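Local coordinates for Thiol:disulfide interchange protein (Proteus mirabilis, PDB 4OD7) that probably acts as a periplasmic thiol:disulfide oxidoreductase of the DsbA type, introducing disulfide bonds into other proteins during oxidative folding, at residues G67-G70 / K71-T74; Q88-P91 / A92-G96; D107-R110 / T111-N115. The protein carries 1 engineered substitution. All coordinates share one frame; numbering follows the deposited sequence.

Contact 1: residues G67-G70 / K71-T74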
ATOM      1  N   GLY A  67       1.187   7.218 -12.920  1.00 18.14           N
ATOM      2  CA  GLY A  67       0.515   8.494 -12.906  1.00 17.49           C
ATOM      3  C   GLY A  67       1.479   9.628 -13.093  1.00 22.20           C
ATOM      4  O   GLY A  67       2.659   9.483 -12.784  1.00 25.13           O
ATOM      5  N   PRO A  68       1.000  10.765 -13.602  1.00 23.01           N
ATOM      6  CA  PRO A  68       1.872  11.920 -13.791  1.00 24.00           C
ATOM      7  C   PRO A  68       2.464  12.455 -12.500  1.00 23.59           C
ATOM      8  O   PRO A  68       3.632  12.835 -12.478  1.00 25.67           O
ATOM      9  CB  PRO A  68       0.949  12.954 -14.426  1.00 20.23           C
ATOM     10  CG  PRO A  68      -0.053  12.204 -15.075  1.00 20.48           C
ATOM     11  CD  PRO A  68      -0.310  11.009 -14.207  1.00 24.28           C
ATOM     12  N   LEU A  69       1.689  12.379 -11.421  1.00 23.69           N
ATOM     13  CA  LEU A  69       2.144  12.863 -10.123  1.00 20.40           C
ATOM     14  C   LEU A  69       2.486  11.717  -9.145  1.00 19.57           C
ATOM     15  O   LEU A  69       2.372  11.865  -7.935  1.00 16.37           O
ATOM     16  CB  LEU A  69       1.064  13.777  -9.533  1.00 18.07           C
ATOM     17  CG  LEU A  69       0.707  15.013 -10.393  1.00 21.02           C
ATOM     18  CD1 LEU A  69      -0.472  15.789  -9.863  1.00 21.64           C
ATOM     19  CD2 LEU A  69       1.914  15.962 -10.451  1.00 21.79           C
ATOM     20  N   GLY A  70       2.969  10.612  -9.700  1.00 17.07           N
ATOM     21  CA  GLY A  70       3.303   9.427  -8.947  1.00 15.24           C
ATOM     22  C   GLY A  70       4.162   9.811  -7.779  1.00 19.37           C
ATOM     23  O   GLY A  70       3.864   9.481  -6.613  1.00 14.93           O
ATOM     24  N   LYS A  71       5.275  10.465  -8.080  1.00 20.49           N
ATOM     25  CA  LYS A  71       6.230  10.710  -7.049  1.00 21.42           C
ATOM     26  C   LYS A  71       5.740  11.797  -6.089  1.00 19.08           C
ATOM     27  O   LYS A  71       6.045  11.777  -4.896  1.00 17.43           O
ATOM     28  CB  LYS A  71       7.567  11.004  -7.720  1.00 28.12           C
ATOM     29  CG  LYS A  71       7.721  12.364  -8.300  1.00 32.18           C
ATOM     30  CD  LYS A  71       9.138  12.561  -8.826  1.00 35.86           C
ATOM     31  CE  LYS A  71       9.217  13.715  -9.819  1.00 38.04           C
ATOM     32  NZ  LYS A  71       8.419  13.472 -11.063  1.00 39.19           N
ATOM     33  N   GLU A  72       4.901  12.695  -6.579  1.00 16.74           N
ATOM     34  CA  GLU A  72       4.320  13.703  -5.730  1.00 15.98           C
ATOM     35  C   GLU A  72       3.335  13.048  -4.807  1.00 16.56           C
ATOM     36  O   GLU A  72       3.123  13.531  -3.701  1.00 14.64           O
ATOM     37  CB  GLU A  72       3.718  14.850  -6.546  1.00 19.18           C
ATOM     38  CG  GLU A  72       4.828  15.632  -7.188  1.00 21.39           C
ATOM     39  CD  GLU A  72       5.379  15.042  -8.470  1.00 22.68           C
ATOM     40  OE1 GLU A  72       4.956  13.984  -8.930  1.00 25.03           O
ATOM     41  OE2 GLU A  72       6.389  15.560  -8.927  1.00 24.14           O
ATOM     42  N   MET A  73       2.716  11.961  -5.279  1.00 13.28           N
ATOM     43  CA  MET A  73       1.751  11.237  -4.491  1.00 11.96           C
ATOM     44  C   MET A  73       2.421  10.352  -3.484  1.00 11.19           C
ATOM     45  O   MET A  73       1.879  10.098  -2.413  1.00 12.39           O
ATOM     46  CB  MET A  73       0.817  10.440  -5.413  1.00 12.36           C
ATOM     47  CG  MET A  73      -0.175  11.384  -6.139  1.00 14.88           C
ATOM     48  SD  MET A  73      -1.331  12.323  -5.160  1.00 21.53           S
ATOM     49  CE  MET A  73      -2.343  11.025  -4.525  1.00 20.92           C
ATOM     50  N   THR A  74       3.617   9.903  -3.803  1.00 12.32           N
ATOM     51  CA  THR A  74       4.423   9.188  -2.830  1.00 12.19           C
ATOM     52  C   THR A  74       4.808  10.066  -1.656  1.00 12.21           C
ATOM     53  O   THR A  74       4.763   9.619  -0.535  1.00 13.24           O
ATOM     54  CB  THR A  74       5.690   8.633  -3.480  1.00 13.88           C
ATOM     55  OG1 THR A  74       5.312   7.650  -4.436  1.00 14.61           O
ATOM     56  CG2 THR A  74       6.642   8.025  -2.477  1.00 15.81           C
TER
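Glu72 curls back over Leu69, the residue at the N-cap position of helix 70-83. Its CB packs against the start of the leucine side chain, 4.1 Å from Leu69 CB. From there CG stays beside the backbone N, and a bend at the second torsion (chi2 82°) turns the carboxylate back toward the preceding loop instead of letting it run on outward. CD then comes to rest against the methyl Leu69 CD2, with the two side chains crossing at about a right angle. At the end of the chain, OE1 sits close to the leucine backbone, 3.3 Å from Leu69 CA, while OE2 faces the ammonium of the preceding residue in a long salt bridge, Lys71 NZ to Glu72 OE2 at 3.6 Å.

The loop reaches the helix through a type I beta turn from Gly67 to Gly70, in which Gly70 N bonds back to Gly67 O; the positive phi of Gly67 suits a glycine. This is the start of the helical domain that DsbA proteins carry as an insertion in their thioredoxin fold. The first helical turns are tied by Met73 N to Leu69 O at 2.7 Å and by Thr74 N to Gly70 O at 2.9 Å, with a weak second bond from Met73 N to Gly70 O. Met73 lays its CG 3.2 Å from Leu69 O, then bends at both following torsions and carries the end of its side chain away toward Phe30, Leu93 and Ile109. Thr74 OG1 is hydrogen-bonded to Asp64 and His62, and Leu69 N to the hydroxyl of Tyr31.

Contact 2: residues Q88-P91 / A92-G96; sequences QVSP and ALFKG
Leu93 N donates to Val89 O over 2.8 Å, the shortest of the backbone bonds that join 88-91 to 92-96, and the donor lies almost straight out from the carbonyl (C=O...N angle 173°). The same NH makes a second, weak bond to Ser90 O. That oxygen is the main acceptor for Phe94 N at 3.1 Å, in a nearly linear bond with an N-H...O angle of 176°. Pro91 has no NH to give to the turn before it, and the helix is kinked there; its own carbonyl nevertheless continues the ladder, accepting from Lys95 N at 2.9 Å. The ammonium of Lys95 forms a salt bridge with Glu99.

Val89 and Leu93 lie side by side and point the same way, one helical turn apart. The valine's chi1 of -49° sets CG1 anti to the carbonyl carbon and leaves CG2 between the backbone N and the carbonyl carbon; it is this CG2 methyl that meets Leu93 CD1 at 3.7 Å. Closer to the backbone, Leu93 CG rests 3.3 Å from Val89 O, so the leucine also covers the carbonyl to which its own NH is bonded. Phe94 descends along another side of the helix, bringing CD2 to 3.4 Å from Ser90 O, which approaches the ring obliquely. Ser90 OG lies beside the same part of the ring, nearest to CE2.

Helix 86-99 belongs to the helical domain inserted in the DsbA thioredoxin fold, and these residues serve different neighbours. Phe94 turns to the thioredoxin part, meeting Phe30 edge-to-face and touching helix 33-41, which begins within the redox-active segment, whereas Val89 and Leu93 face helices 70-83 and 106-115.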
ATOM      1  N   GLN A  88      -7.994   9.145   7.133  1.00 18.71           N
ATOM      2  CA  GLN A  88      -8.754  10.329   6.763  1.00 21.36           C
ATOM      3  C   GLN A  88      -8.516  10.784   5.317  1.00 23.08           C
ATOM      4  O   GLN A  88      -9.435  11.183   4.661  1.00 23.96           O
ATOM      5  CB  GLN A  88      -8.413  11.492   7.721  1.00 23.88           C
ATOM      6  CG  GLN A  88      -8.999  11.423   9.145  1.00 25.18           C
ATOM      7  CD  GLN A  88      -8.539  10.228   9.995  1.00 25.19           C
ATOM      8  OE1 GLN A  88      -7.357   9.839  10.010  1.00 28.00           O
ATOM      9  NE2 GLN A  88      -9.490   9.640  10.710  1.00 27.26           N
ATOM     10  N   VAL A  89      -7.278  10.727   4.820  1.00 21.90           N
ATOM     11  CA  VAL A  89      -6.966  11.312   3.513  1.00 21.05           C
ATOM     12  C   VAL A  89      -6.952  10.242   2.446  1.00 19.56           C
ATOM     13  O   VAL A  89      -7.196  10.551   1.281  1.00 16.99           O
ATOM     14  CB  VAL A  89      -5.578  12.050   3.463  1.00 16.14           C
ATOM     15  CG1 VAL A  89      -5.414  12.999   4.615  1.00 19.12           C
ATOM     16  CG2 VAL A  89      -4.422  11.089   3.475  1.00 13.63           C
ATOM     17  N   SER A  90      -6.663   8.994   2.843  1.00 21.04           N
ATOM     18  CA  SER A  90      -6.554   7.915   1.870  1.00 20.40           C
ATOM     19  C   SER A  90      -7.807   7.841   0.968  1.00 19.55           C
ATOM     20  O   SER A  90      -7.655   7.822  -0.245  1.00 20.42           O
ATOM     21  CB  SER A  90      -6.290   6.588   2.568  1.00 18.94           C
ATOM     22  OG  SER A  90      -6.185   5.555   1.618  1.00 22.94           O
ATOM     23  N   PRO A  91      -9.038   7.801   1.532  1.00 20.42           N
ATOM     24  CA  PRO A  91     -10.186   7.789   0.633  1.00 18.91           C
ATOM     25  C   PRO A  91     -10.264   9.001  -0.304  1.00 18.94           C
ATOM     26  O   PRO A  91     -10.598   8.873  -1.491  1.00 18.11           O
ATOM     27  CB  PRO A  91     -11.352   7.739   1.604  1.00 22.30           C
ATOM     28  CG  PRO A  91     -10.812   7.135   2.817  1.00 18.53           C
ATOM     29  CD  PRO A  91      -9.465   7.642   2.932  1.00 17.55           C
ATOM     30  N   ALA A  92      -9.906  10.176   0.220  1.00 22.51           N
ATOM     31  CA  ALA A  92      -9.973  11.443  -0.564  1.00 23.37           C
ATOM     32  C   ALA A  92      -8.932  11.522  -1.689  1.00 17.59           C
ATOM     33  O   ALA A  92      -9.174  12.126  -2.745  1.00 17.49           O
ATOM     34  CB  ALA A  92      -9.813  12.690   0.379  1.00 19.30           C
ATOM     35  N   LEU A  93      -7.785  10.902  -1.465  1.00 17.16           N
ATOM     36  CA  LEU A  93      -6.731  10.907  -2.437  1.00 14.44           C
ATOM     37  C   LEU A  93      -7.084   9.951  -3.555  1.00 13.10           C
ATOM     38  O   LEU A  93      -6.899  10.261  -4.709  1.00 15.43           O
ATOM     39  CB  LEU A  93      -5.430  10.517  -1.784  1.00 11.37           C
ATOM     40  CG  LEU A  93      -4.825  11.558  -0.824  1.00 11.89           C
ATOM     41  CD1 LEU A  93      -3.696  10.915  -0.137  1.00 13.86           C
ATOM     42  CD2 LEU A  93      -4.369  12.844  -1.479  1.00 13.80           C
ATOM     43  N   PHE A  94      -7.587   8.786  -3.208  1.00 12.07           N
ATOM     44  CA  PHE A  94      -8.087   7.878  -4.249  1.00 18.74           C
ATOM     45  C   PHE A  94      -9.197   8.559  -5.055  1.00 18.06           C
ATOM     46  O   PHE A  94      -9.172   8.573  -6.261  1.00 17.92           O
ATOM     47  CB  PHE A  94      -8.643   6.578  -3.657  1.00 17.83           C
ATOM     48  CG  PHE A  94      -7.622   5.508  -3.443  1.00 15.63           C
ATOM     49  CD1 PHE A  94      -6.947   4.943  -4.496  1.00 16.46           C
ATOM     50  CD2 PHE A  94      -7.364   5.043  -2.167  1.00 17.84           C
ATOM     51  CE1 PHE A  94      -6.004   3.938  -4.271  1.00 16.20           C
ATOM     52  CE2 PHE A  94      -6.431   4.041  -1.940  1.00 18.55           C
ATOM     53  CZ  PHE A  94      -5.754   3.487  -2.995  1.00 12.39           C
ATOM     54  N   LYS A  95     -10.142   9.160  -4.358  1.00 15.58           N
ATOM     55  CA  LYS A  95     -11.258   9.826  -5.006  1.00 19.08           C
ATOM     56  C   LYS A  95     -10.794  10.943  -5.932  1.00 17.39           C
ATOM     57  O   LYS A  95     -11.235  11.028  -7.076  1.00 19.63           O
ATOM     58  CB  LYS A  95     -12.234  10.345  -3.953  1.00 23.20           C
ATOM     59  CG  LYS A  95     -13.331  11.166  -4.524  1.00 27.10           C
ATOM     60  CD  LYS A  95     -14.211  11.794  -3.497  1.00 31.42           C
ATOM     61  CE  LYS A  95     -15.075  12.827  -4.206  1.00 35.47           C
ATOM     62  NZ  LYS A  95     -15.844  12.249  -5.330  1.00 38.47           N
ATOM     63  N   GLY A  96      -9.894  11.784  -5.449  1.00 14.74           N
ATOM     64  CA  GLY A  96      -9.466  12.915  -6.225  1.00 17.18           C
ATOM     65  C   GLY A  96      -8.675  12.498  -7.428  1.00 14.58           C
ATOM     66  O   GLY A  96      -8.710  13.147  -8.428  1.00 21.77           O
TER

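Contact 3: residues D107-R110 / T111-N115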
ATOM      1  N   ASP A 107      -0.661  21.697  -5.489  1.00 18.46           N
ATOM      2  CA  ASP A 107      -1.533  22.509  -4.653  1.00 18.99           C
ATOM      3  C   ASP A 107      -2.828  21.758  -4.370  1.00 17.48           C
ATOM      4  O   ASP A 107      -3.388  21.851  -3.291  1.00 19.23           O
ATOM      5  CB  ASP A 107      -1.845  23.868  -5.283  1.00 22.57           C
ATOM      6  CG  ASP A 107      -2.706  24.768  -4.349  1.00 27.10           C
ATOM      7  OD1 ASP A 107      -2.231  25.037  -3.230  1.00 28.96           O
ATOM      8  OD2 ASP A 107      -3.838  25.173  -4.693  1.00 30.24           O
ATOM      9  N   ASP A 108      -3.317  21.017  -5.337  1.00 18.14           N
ATOM     10  CA  ASP A 108      -4.506  20.210  -5.136  1.00 18.74           C
ATOM     11  C   ASP A 108      -4.319  19.100  -4.096  1.00 16.05           C
ATOM     12  O   ASP A 108      -5.230  18.735  -3.373  1.00 19.08           O
ATOM     13  CB  ASP A 108      -4.936  19.605  -6.450  1.00 18.00           C
ATOM     14  CG  ASP A 108      -5.407  20.633  -7.419  1.00 19.60           C
ATOM     15  OD1 ASP A 108      -5.871  21.718  -7.005  1.00 21.25           O
ATOM     16  OD2 ASP A 108      -5.351  20.327  -8.606  1.00 22.68           O
ATOM     17  N   ILE A 109      -3.140  18.512  -4.063  1.00 18.54           N
ATOM     18  CA  ILE A 109      -2.835  17.545  -3.015  1.00 15.96           C
ATOM     19  C   ILE A 109      -2.960  18.237  -1.665  1.00 16.09           C
ATOM     20  O   ILE A 109      -3.657  17.763  -0.779  1.00 16.03           O
ATOM     21  CB  ILE A 109      -1.455  16.941  -3.182  1.00 15.02           C
ATOM     22  CG1 ILE A 109      -1.336  16.330  -4.577  1.00 16.25           C
ATOM     23  CG2 ILE A 109      -1.240  15.885  -2.125  1.00 13.61           C
ATOM     24  CD1 ILE A 109      -0.008  15.703  -4.901  1.00 16.46           C
ATOM     25  N   ARG A 110      -2.311  19.384  -1.525  1.00 19.55           N
ATOM     26  CA  ARG A 110      -2.427  20.205  -0.324  1.00 18.39           C
ATOM     27  C   ARG A 110      -3.880  20.529   0.050  1.00 17.73           C
ATOM     28  O   ARG A 110      -4.286  20.331   1.205  1.00 19.28           O
ATOM     29  CB  ARG A 110      -1.629  21.480  -0.520  1.00 17.55           C
ATOM     30  CG  ARG A 110      -1.628  22.408   0.660  1.00 17.41           C
ATOM     31  CD  ARG A 110      -0.688  23.531   0.432  1.00 16.63           C
ATOM     32  NE  ARG A 110      -0.632  24.418   1.581  1.00 19.85           N
ATOM     33  CZ  ARG A 110      -1.468  25.435   1.771  1.00 23.83           C
ATOM     34  NH1 ARG A 110      -2.464  25.646   0.924  1.00 25.88           N
ATOM     35  NH2 ARG A 110      -1.333  26.223   2.830  1.00 25.69           N
ATOM     36  N   THR A 111      -4.675  20.975  -0.920  1.00 16.34           N
ATOM     37  CA  THR A 111      -6.093  21.283  -0.667  1.00 18.03           C
ATOM     38  C   THR A 111      -6.817  20.060  -0.171  1.00 19.05           C
ATOM     39  O   THR A 111      -7.658  20.174   0.683  1.00 23.18           O
ATOM     40  CB  THR A 111      -6.834  21.793  -1.910  1.00 18.88           C
ATOM     41  OG1 THR A 111      -6.264  23.042  -2.320  1.00 26.96           O
ATOM     42  CG2 THR A 111      -8.274  21.997  -1.599  1.00 19.27           C
ATOM     43  N   THR A 112      -6.490  18.891  -0.716  1.00 19.71           N
ATOM     44  CA  THR A 112      -7.097  17.628  -0.294  1.00 18.81           C
ATOM     45  C   THR A 112      -6.872  17.291   1.185  1.00 17.78           C
ATOM     46  O   THR A 112      -7.804  16.947   1.901  1.00 17.53           O
ATOM     47  CB  THR A 112      -6.529  16.458  -1.148  1.00 17.37           C
ATOM     48  OG1 THR A 112      -6.720  16.747  -2.536  1.00 17.45           O
ATOM     49  CG2 THR A 112      -7.190  15.115  -0.794  1.00 18.71           C
ATOM     50  N   PHE A 113      -5.632  17.427   1.634  1.00 20.52           N
ATOM     51  CA  PHE A 113      -5.291  17.228   3.039  1.00 17.39           C
ATOM     52  C   PHE A 113      -6.104  18.207   3.914  1.00 20.04           C
ATOM     53  O   PHE A 113      -6.723  17.789   4.889  1.00 21.48           O
ATOM     54  CB  PHE A 113      -3.807  17.405   3.257  1.00 14.57           C
ATOM     55  CG  PHE A 113      -3.002  16.148   2.968  1.00 14.15           C
ATOM     56  CD1 PHE A 113      -2.433  15.404   3.990  1.00 19.41           C
ATOM     57  CD2 PHE A 113      -2.858  15.679   1.682  1.00 15.86           C
ATOM     58  CE1 PHE A 113      -1.705  14.254   3.718  1.00 18.91           C
ATOM     59  CE2 PHE A 113      -2.097  14.517   1.415  1.00 16.27           C
ATOM     60  CZ  PHE A 113      -1.550  13.811   2.424  1.00 13.90           C
ATOM     61  N   ILE A 114      -6.124  19.492   3.539  1.00 19.68           N
ATOM     62  CA  ILE A 114      -6.846  20.515   4.310  1.00 17.35           C
ATOM     63  C   ILE A 114      -8.356  20.225   4.387  1.00 17.61           C
ATOM     64  O   ILE A 114      -8.941  20.358   5.453  1.00 23.13           O
ATOM     65  CB  ILE A 114      -6.613  21.943   3.721  1.00 19.68           C
ATOM     66  CG1 ILE A 114      -5.138  22.368   3.881  1.00 18.19           C
ATOM     67  CG2 ILE A 114      -7.554  22.954   4.376  1.00 19.48           C
ATOM     68  CD1 ILE A 114      -4.745  23.587   3.083  1.00 19.25           C
ATOM     69  N   ASN A 115      -8.978  19.767   3.301  1.00 17.79           N
ATOM     70  CA  ASN A 115     -10.390  19.390   3.351  1.00 18.47           C
ATOM     71  C   ASN A 115     -10.681  18.118   4.146  1.00 21.49           C
ATOM     72  O   ASN A 115     -11.793  17.918   4.620  1.00 22.45           O
ATOM     73  CB  ASN A 115     -10.884  19.183   1.968  1.00 18.53           C
ATOM     74  CG  ASN A 115     -11.195  20.439   1.318  1.00 22.80           C
ATOM     75  OD1 ASN A 115     -11.688  21.362   1.950  1.00 26.91           O
ATOM     76  ND2 ASN A 115     -10.850  20.533   0.042  1.00 23.64           N
TER
HETATM   77  O   HOH W   1      -3.629  24.279  -1.089  1.00 19.49           O
HETATM   78  O   HOH W   2      -7.524  21.875  -5.163  1.00 24.47           O
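Thr112 grips Asp108 O twice, from opposite faces of the carbonyl plane: its hydroxyl OG1 donates over 2.6 Å and its backbone N over 2.9 Å. Such a threonine-to-carbonyl bond one turn back is a familiar feature of helices, here in helix 106-115, part of the all-helical insertion that sets DsbA apart from thioredoxin itself. Holding OG1 beside the backbone N (chi1 -55°) turns the hydroxyl toward this carbonyl.

On another side of the helix a water bridges three side chains. It donates to Asp107 OD1, accepts from Arg110 NH1 in the plane of the guanidinium, each at 2.7 Å, and bonds to Thr111 OG1. A second water donates to Asp108 OD1, while Asp108 OD2 receives the backbone N of Arg104. The arginine runs fully extended from CG to NE, which carries its head out to a salt bridge between NE and Asp124. Ile114 lays its CD1 methyl over one face of that guanidinium, toward the rim and 3.8 Å from NH1.

Toward the interior, Ile109 and Phe113 point the same way. The ring of Phe113 also meets Tyr123 and packs on helices 70-83 and 86-99. Ile109 O lies in the ring plane at its edge, 3.3 Å from Phe113 CD2, and Ile109 CG2 approaches Phe113 CE2 at 3.9 Å.

The three contacts follow in series along the chain, each within a continuous stretch; none nests in or crosses another. After strand 58-62, contact 1 closes the turn that leads into helix 70-83, contact 2 spans the kink in helix 86-99, and contact 3 occupies most of helix 106-115. The three helices then meet through their side chains. Met73 of contact 1 reaches Leu93 of contact 2 and Ile109 of contact 3, its SD lying 3.6 Å from Ile109 CD1. Contacts 2 and 3, with centres about 10 Å apart, meet more broadly: Ala92 and Leu93 touch Thr112, and Val89 and Leu93 touch Phe113.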